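Local structure of DUF3013 family protein (Enterococcus faecalis, 3NAT) at residues Q16-L21 and I108-K112; D23-G27 and V39-Y44. The protein is of unknown function but folds as an alpha-beta half sandwich, with helices packed against a mixed beta-sheet, and belongs to the DUF3013 family. One frame throughout, in Å; residues are numbered along the deposited sequence.

Contact 1. Residues Q16-L21 and I108-K112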
loop_
_atom_site.group_PDB
_atom_site.type_symbol
_atom_site.label_atom_id
_atom_site.label_comp_id
_atom_site.label_asym_id
_atom_site.label_seq_id
_atom_site.Cartn_x
_atom_site.Cartn_y
_atom_site.Cartn_z
ATOM N N GLN A 16 4.608 13.238 -19.336
ATOM C CA GLN A 16 3.170 13.471 -19.413
ATOM C C GLN A 16 2.705 14.642 -18.558
ATOM O O GLN A 16 1.828 15.400 -18.962
ATOM C CB GLN A 16 2.416 12.207 -19.030
ATOM C CG GLN A 16 2.740 11.055 -19.945
ATOM C CD GLN A 16 2.676 11.475 -21.384
ATOM O OE1 GLN A 16 3.698 11.562 -22.056
ATOM N NE2 GLN A 16 1.474 11.770 -21.865
ATOM N N LEU A 17 3.296 14.785 -17.379
ATOM C CA LEU A 17 2.961 15.880 -16.477
ATOM C C LEU A 17 3.171 17.240 -17.113
ATOM O O LEU A 17 2.338 18.133 -16.969
ATOM C CB LEU A 17 3.806 15.796 -15.214
ATOM C CG LEU A 17 3.456 14.615 -14.321
ATOM C CD1 LEU A 17 4.376 14.553 -13.103
ATOM C CD2 LEU A 17 2.002 14.730 -13.921
ATOM N N GLU A 18 4.295 17.407 -17.797
ATOM C CA GLU A 18 4.589 18.685 -18.421
ATOM C C GLU A 18 3.714 18.875 -19.642
ATOM O O GLU A 18 3.327 19.992 -19.987
ATOM C CB GLU A 18 6.068 18.773 -18.782
ATOM C CG GLU A 18 6.960 18.736 -17.552
ATOM C CD GLU A 18 8.438 18.683 -17.888
ATOM O OE1 GLU A 18 9.262 18.758 -16.948
ATOM O OE2 GLU A 18 8.775 18.564 -19.087
ATOM N N LYS A 19 3.376 17.765 -20.277
ATOM C CA LYS A 19 2.588 17.820 -21.495
ATOM C C LYS A 19 1.121 18.145 -21.225
ATOM O O LYS A 19 0.505 18.896 -21.970
ATOM C CB LYS A 19 2.711 16.508 -22.267
ATOM C CG LYS A 19 1.898 16.477 -23.550
ATOM C CD LYS A 19 2.108 15.174 -24.311
ATOM C CE LYS A 19 1.390 15.178 -25.649
ATOM N NZ LYS A 19 1.498 13.848 -26.303
ATOM N N HIS A 20 0.561 17.580 -20.160
ATOM C CA HIS A 20 -0.873 17.718 -19.907
ATOM C C HIS A 20 -1.217 18.590 -18.693
ATOM O O HIS A 20 -2.352 19.039 -18.556
ATOM C CB HIS A 20 -1.542 16.337 -19.796
ATOM C CG HIS A 20 -1.364 15.481 -21.013
ATOM N ND1 HIS A 20 -2.131 15.632 -22.148
ATOM C CD2 HIS A 20 -0.496 14.474 -21.278
ATOM C CE1 HIS A 20 -1.747 14.754 -23.058
ATOM N NE2 HIS A 20 -0.757 14.038 -22.556
ATOM N N LEU A 21 -0.236 18.838 -17.829
ATOM C CA LEU A 21 -0.462 19.622 -16.621
ATOM C C LEU A 21 0.593 20.701 -16.430
ATOM O O LEU A 21 1.094 20.896 -15.321
ATOM C CB LEU A 21 -0.459 18.711 -15.396
ATOM C CG LEU A 21 -1.380 17.490 -15.375
ATOM C CD1 LEU A 21 -1.042 16.630 -14.184
ATOM C CD2 LEU A 21 -2.842 17.886 -15.326
ATOM N N ILE A 108 -2.789 10.487 -15.291
ATOM C CA ILE A 108 -2.569 11.842 -15.768
ATOM C C ILE A 108 -3.875 12.578 -16.029
ATOM O O ILE A 108 -4.051 13.714 -15.614
ATOM C CB ILE A 108 -1.742 11.846 -17.053
ATOM C CG1 ILE A 108 -0.340 11.304 -16.774
ATOM C CG2 ILE A 108 -1.657 13.250 -17.623
ATOM C CD1 ILE A 108 0.412 12.091 -15.714
ATOM N N HIS A 109 -4.800 11.927 -16.711
ATOM C CA HIS A 109 -6.013 12.609 -17.137
ATOM C C HIS A 109 -7.029 12.758 -16.037
ATOM O O HIS A 109 -7.803 13.714 -16.032
ATOM C CB HIS A 109 -6.608 11.925 -18.361
ATOM C CG HIS A 109 -5.720 12.018 -19.561
ATOM N ND1 HIS A 109 -5.655 13.145 -20.351
ATOM C CD2 HIS A 109 -4.814 11.148 -20.066
ATOM C CE1 HIS A 109 -4.762 12.957 -21.308
ATOM N NE2 HIS A 109 -4.237 11.755 -21.157
ATOM N N TYR A 110 -7.027 11.823 -15.095
ATOM C CA TYR A 110 -7.909 11.956 -13.955
ATOM C C TYR A 110 -7.350 13.023 -13.020
ATOM O O TYR A 110 -8.062 13.911 -12.560
ATOM C CB TYR A 110 -8.064 10.635 -13.227
ATOM C CG TYR A 110 -8.984 10.767 -12.046
ATOM C CD1 TYR A 110 -10.185 11.455 -12.169
ATOM C CD2 TYR A 110 -8.664 10.215 -10.813
ATOM C CE1 TYR A 110 -11.038 11.590 -11.114
ATOM C CE2 TYR A 110 -9.529 10.346 -9.736
ATOM C CZ TYR A 110 -10.712 11.042 -9.902
ATOM O OH TYR A 110 -11.593 11.205 -8.865
ATOM N N LEU A 111 -6.056 12.940 -12.755
ATOM C CA LEU A 111 -5.389 13.952 -11.967
ATOM C C LEU A 111 -5.733 15.359 -12.448
ATOM O O LEU A 111 -5.894 16.277 -11.657
ATOM C CB LEU A 111 -3.884 13.751 -12.034
ATOM C CG LEU A 111 -3.087 14.754 -11.201
ATOM C CD1 LEU A 111 -3.559 14.756 -9.740
ATOM C CD2 LEU A 111 -1.609 14.435 -11.291
ATOM N N LYS A 112 -5.836 15.539 -13.752
ATOM C CA LYS A 112 -6.177 16.859 -14.251
ATOM C C LYS A 112 -7.580 17.221 -13.788
ATOM O O LYS A 112 -7.797 18.304 -13.267
ATOM C CB LYS A 112 -6.058 16.942 -15.769
ATOM C CG LYS A 112 -6.506 18.282 -16.314
ATOM C CD LYS A 112 -6.296 18.415 -17.812
ATOM C CE LYS A 112 -7.163 19.536 -18.365
ATOM N NZ LYS A 112 -7.059 20.784 -17.549
#
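The helical segments Q16-H20 and I108-K112 cross at -47° with their axes 10.6 Å apart, and the backbones face each other at two levels, L17 opposite I108 and L21 opposite K112. I108 buries the most surface here, lying against Q16, L17 and H20. Its CD1 meets L17 CD2 at 3.6 Å, its CG1 lies against CB of Q16, and its other branch, CG2, supports H20, touching CB 3.8 Å away. With CG1 of I108 placed beside the backbone N (chi1 -65°), the two branches divide between L17 and H20. Farther along, L21 spreads its two methyls: CD1 packs on L111 CD2 at 3.7 Å, whereas CD2 rests against CB of K112. At the more exposed margin the rings of H20 and H109 form a T-shaped pair, centroids 4.8 Å apart and planes at 59°. H109 brings its CE1 edge over one face of H20, near ND1, while CG of K19 covers the opposite face. The contact is thus mainly apolar, with imidazoles along its border. Beyond it, L17 also packs on V26 and L28 of strand 25-31, and H109 reaches M146, so helix 101-125 touches both helix 9-20 and helix 140-151.

Contact 2. Residues D23-G27 and V39-Y44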
loop_
_atom_site.group_PDB
_atom_site.type_symbol
_atom_site.label_atom_id
_atom_site.label_comp_id
_atom_site.label_asym_id
_atom_site.label_seq_id
_atom_site.Cartn_x
_atom_site.Cartn_y
_atom_site.Cartn_z
ATOM N N ASP A 23 0.078 23.859 -16.762
ATOM C CA ASP A 23 -0.608 24.969 -16.114
ATOM C C ASP A 23 -0.676 24.796 -14.609
ATOM O O ASP A 23 -1.072 25.711 -13.892
ATOM C CB ASP A 23 -2.027 25.105 -16.662
ATOM C CG ASP A 23 -2.050 25.339 -18.156
ATOM O OD1 ASP A 23 -1.031 25.818 -18.706
ATOM O OD2 ASP A 23 -3.092 25.044 -18.778
ATOM N N TYR A 24 -0.302 23.616 -14.131
ATOM C CA TYR A 24 -0.359 23.331 -12.704
ATOM C C TYR A 24 1.026 23.154 -12.100
ATOM O O TYR A 24 1.998 22.862 -12.804
ATOM C CB TYR A 24 -1.223 22.098 -12.427
ATOM C CG TYR A 24 -2.709 22.315 -12.638
ATOM C CD1 TYR A 24 -3.481 22.958 -11.669
ATOM C CD2 TYR A 24 -3.346 21.869 -13.798
ATOM C CE1 TYR A 24 -4.840 23.158 -11.848
ATOM C CE2 TYR A 24 -4.708 22.063 -13.990
ATOM C CZ TYR A 24 -5.448 22.708 -13.008
ATOM O OH TYR A 24 -6.798 22.911 -13.185
ATOM N N GLU A 25 1.101 23.341 -10.788
ATOM C CA GLU A 25 2.347 23.229 -10.051
ATOM C C GLU A 25 2.547 21.775 -9.645
ATOM O O GLU A 25 2.047 21.331 -8.610
ATOM C CB GLU A 25 2.301 24.134 -8.814
ATOM C CG GLU A 25 3.519 24.048 -7.898
ATOM C CD GLU A 25 4.683 24.891 -8.381
ATOM O OE1 GLU A 25 4.987 25.912 -7.725
ATOM O OE2 GLU A 25 5.292 24.532 -9.413
ATOM N N VAL A 26 3.272 21.027 -10.468
ATOM C CA VAL A 26 3.433 19.603 -10.206
ATOM C C VAL A 26 4.877 19.175 -10.163
ATOM O O VAL A 26 5.651 19.483 -11.067
ATOM C CB VAL A 26 2.732 18.740 -11.249
ATOM C CG1 VAL A 26 3.170 17.307 -11.091
ATOM C CG2 VAL A 26 1.240 18.837 -11.096
ATOM N N GLY A 27 5.218 18.438 -9.112
ATOM C CA GLY A 27 6.564 17.948 -8.914
ATOM C C GLY A 27 6.623 16.449 -8.722
ATOM O O GLY A 27 5.615 15.812 -8.455
ATOM N N VAL A 39 4.087 12.111 -6.653
ATOM C CA VAL A 39 3.724 13.285 -7.427
ATOM C C VAL A 39 3.219 14.360 -6.490
ATOM O O VAL A 39 2.164 14.207 -5.889
ATOM C CB VAL A 39 2.611 12.968 -8.422
ATOM C CG1 VAL A 39 2.200 14.219 -9.176
ATOM C CG2 VAL A 39 3.061 11.878 -9.375
ATOM N N ILE A 40 3.973 15.447 -6.367
ATOM C CA ILE A 40 3.569 16.553 -5.516
ATOM C C ILE A 40 2.767 17.566 -6.296
ATOM O O ILE A 40 2.985 17.781 -7.483
ATOM C CB ILE A 40 4.751 17.297 -4.911
ATOM C CG1 ILE A 40 5.956 16.366 -4.733
ATOM C CG2 ILE A 40 4.321 17.997 -3.620
ATOM C CD1 ILE A 40 5.706 15.204 -3.848
ATOM N N VAL A 41 1.869 18.229 -5.594
ATOM C CA VAL A 41 0.848 19.019 -6.232
ATOM C C VAL A 41 0.532 20.222 -5.344
ATOM O O VAL A 41 0.342 20.069 -4.135
ATOM C CB VAL A 41 -0.387 18.130 -6.438
ATOM C CG1 VAL A 41 -1.654 18.850 -6.065
ATOM C CG2 VAL A 41 -0.437 17.619 -7.860
ATOM N N ARG A 42 0.504 21.416 -5.931
ATOM C CA ARG A 42 0.197 22.620 -5.161
ATOM C C ARG A 42 -0.825 23.503 -5.845
ATOM O O ARG A 42 -0.643 23.892 -6.991
ATOM C CB ARG A 42 1.457 23.449 -4.910
ATOM C CG ARG A 42 2.430 22.844 -3.934
ATOM C CD ARG A 42 3.796 22.739 -4.565
ATOM N NE ARG A 42 4.856 23.055 -3.619
ATOM C CZ ARG A 42 6.075 23.441 -3.981
ATOM N NH1 ARG A 42 6.990 23.714 -3.060
ATOM N NH2 ARG A 42 6.375 23.560 -5.270
ATOM N N LEU A 43 -1.893 23.832 -5.130
ATOM C CA LEU A 43 -2.826 24.859 -5.575
ATOM C C LEU A 43 -2.617 26.157 -4.796
ATOM O O LEU A 43 -2.309 26.140 -3.607
ATOM C CB LEU A 43 -4.272 24.387 -5.416
ATOM C CG LEU A 43 -4.657 23.130 -6.198
ATOM C CD1 LEU A 43 -6.143 22.816 -6.057
ATOM C CD2 LEU A 43 -4.283 23.284 -7.661
ATOM N N TYR A 44 -2.781 27.285 -5.477
ATOM C CA TYR A 44 -2.725 28.582 -4.819
ATOM C C TYR A 44 -4.034 29.336 -5.017
ATOM O O TYR A 44 -4.757 29.103 -5.982
ATOM C CB TYR A 44 -1.554 29.407 -5.349
ATOM C CG TYR A 44 -0.208 28.740 -5.172
ATOM C CD1 TYR A 44 0.452 28.770 -3.951
ATOM C CD2 TYR A 44 0.405 28.089 -6.227
ATOM C CE1 TYR A 44 1.691 28.160 -3.791
ATOM C CE2 TYR A 44 1.639 27.481 -6.079
ATOM C CZ TYR A 44 2.278 27.517 -4.859
ATOM O OH TYR A 44 3.506 26.907 -4.715
#
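G27 and I40 join the two strands most closely, as an antiparallel hydrogen-bonded pair. G27 N donates to I40 O at 2.8 Å in a nearly straight bond (168°), and I40 N returns one to G27 O at 2.7 Å, its donor standing above the carbonyl plane. In the adjoining non-hydrogen-bonded pair, V26 and V41 lie side by side and point the same way, with CG2 against CG2 at 3.8 Å. The other branch of V26, CG1, turns to V39 CG1. This valine face is turned toward helix 101-125, where V39 packs on F107 and V41 on L115. Toward E25 the contact is looser and more polar. CG of E25 lies on CD of R42 at 3.6 Å, but the charged ends barely engage: E25 OE1 is 3.7 Å from R42 NH2 and well out of the guanidinium plane, a long, purely electrostatic pairing. Y44 OH gives the same oxygen a weak hydrogen bond of 3.5 Å. The firmer partner of R42 is E69, which takes a salt bridge from NE. The arrangement is that of a beta hairpin, strands 25-31 and 36-46, edging the mixed sheet, with a valine face on helix 101-125 and a mixed face, carrying I40, E25 and R42, opposite.

The centres of contacts 1 and 2 lie about 11 Å apart, and the contacts touch, L17 CD1 of contact 1 packing on V26 CG1 of contact 2 at 3.6 Å. Helix 9-20 runs straight on in sequence to strand 25-31, and the hairpin partner, strand 36-46, follows before the chain reaches helix 101-125; contact 2 is therefore nested within the loop closed by contact 1. Helix 101-125 is common to both surroundings: it receives helix 9-20 in contact 1 and backs the sheet through L115, beside which Y24 bonds to D116. Together the two contacts join helix to helix and strand to strand around one apolar layer, as befits a half sandwich with helices stacked on a sheet.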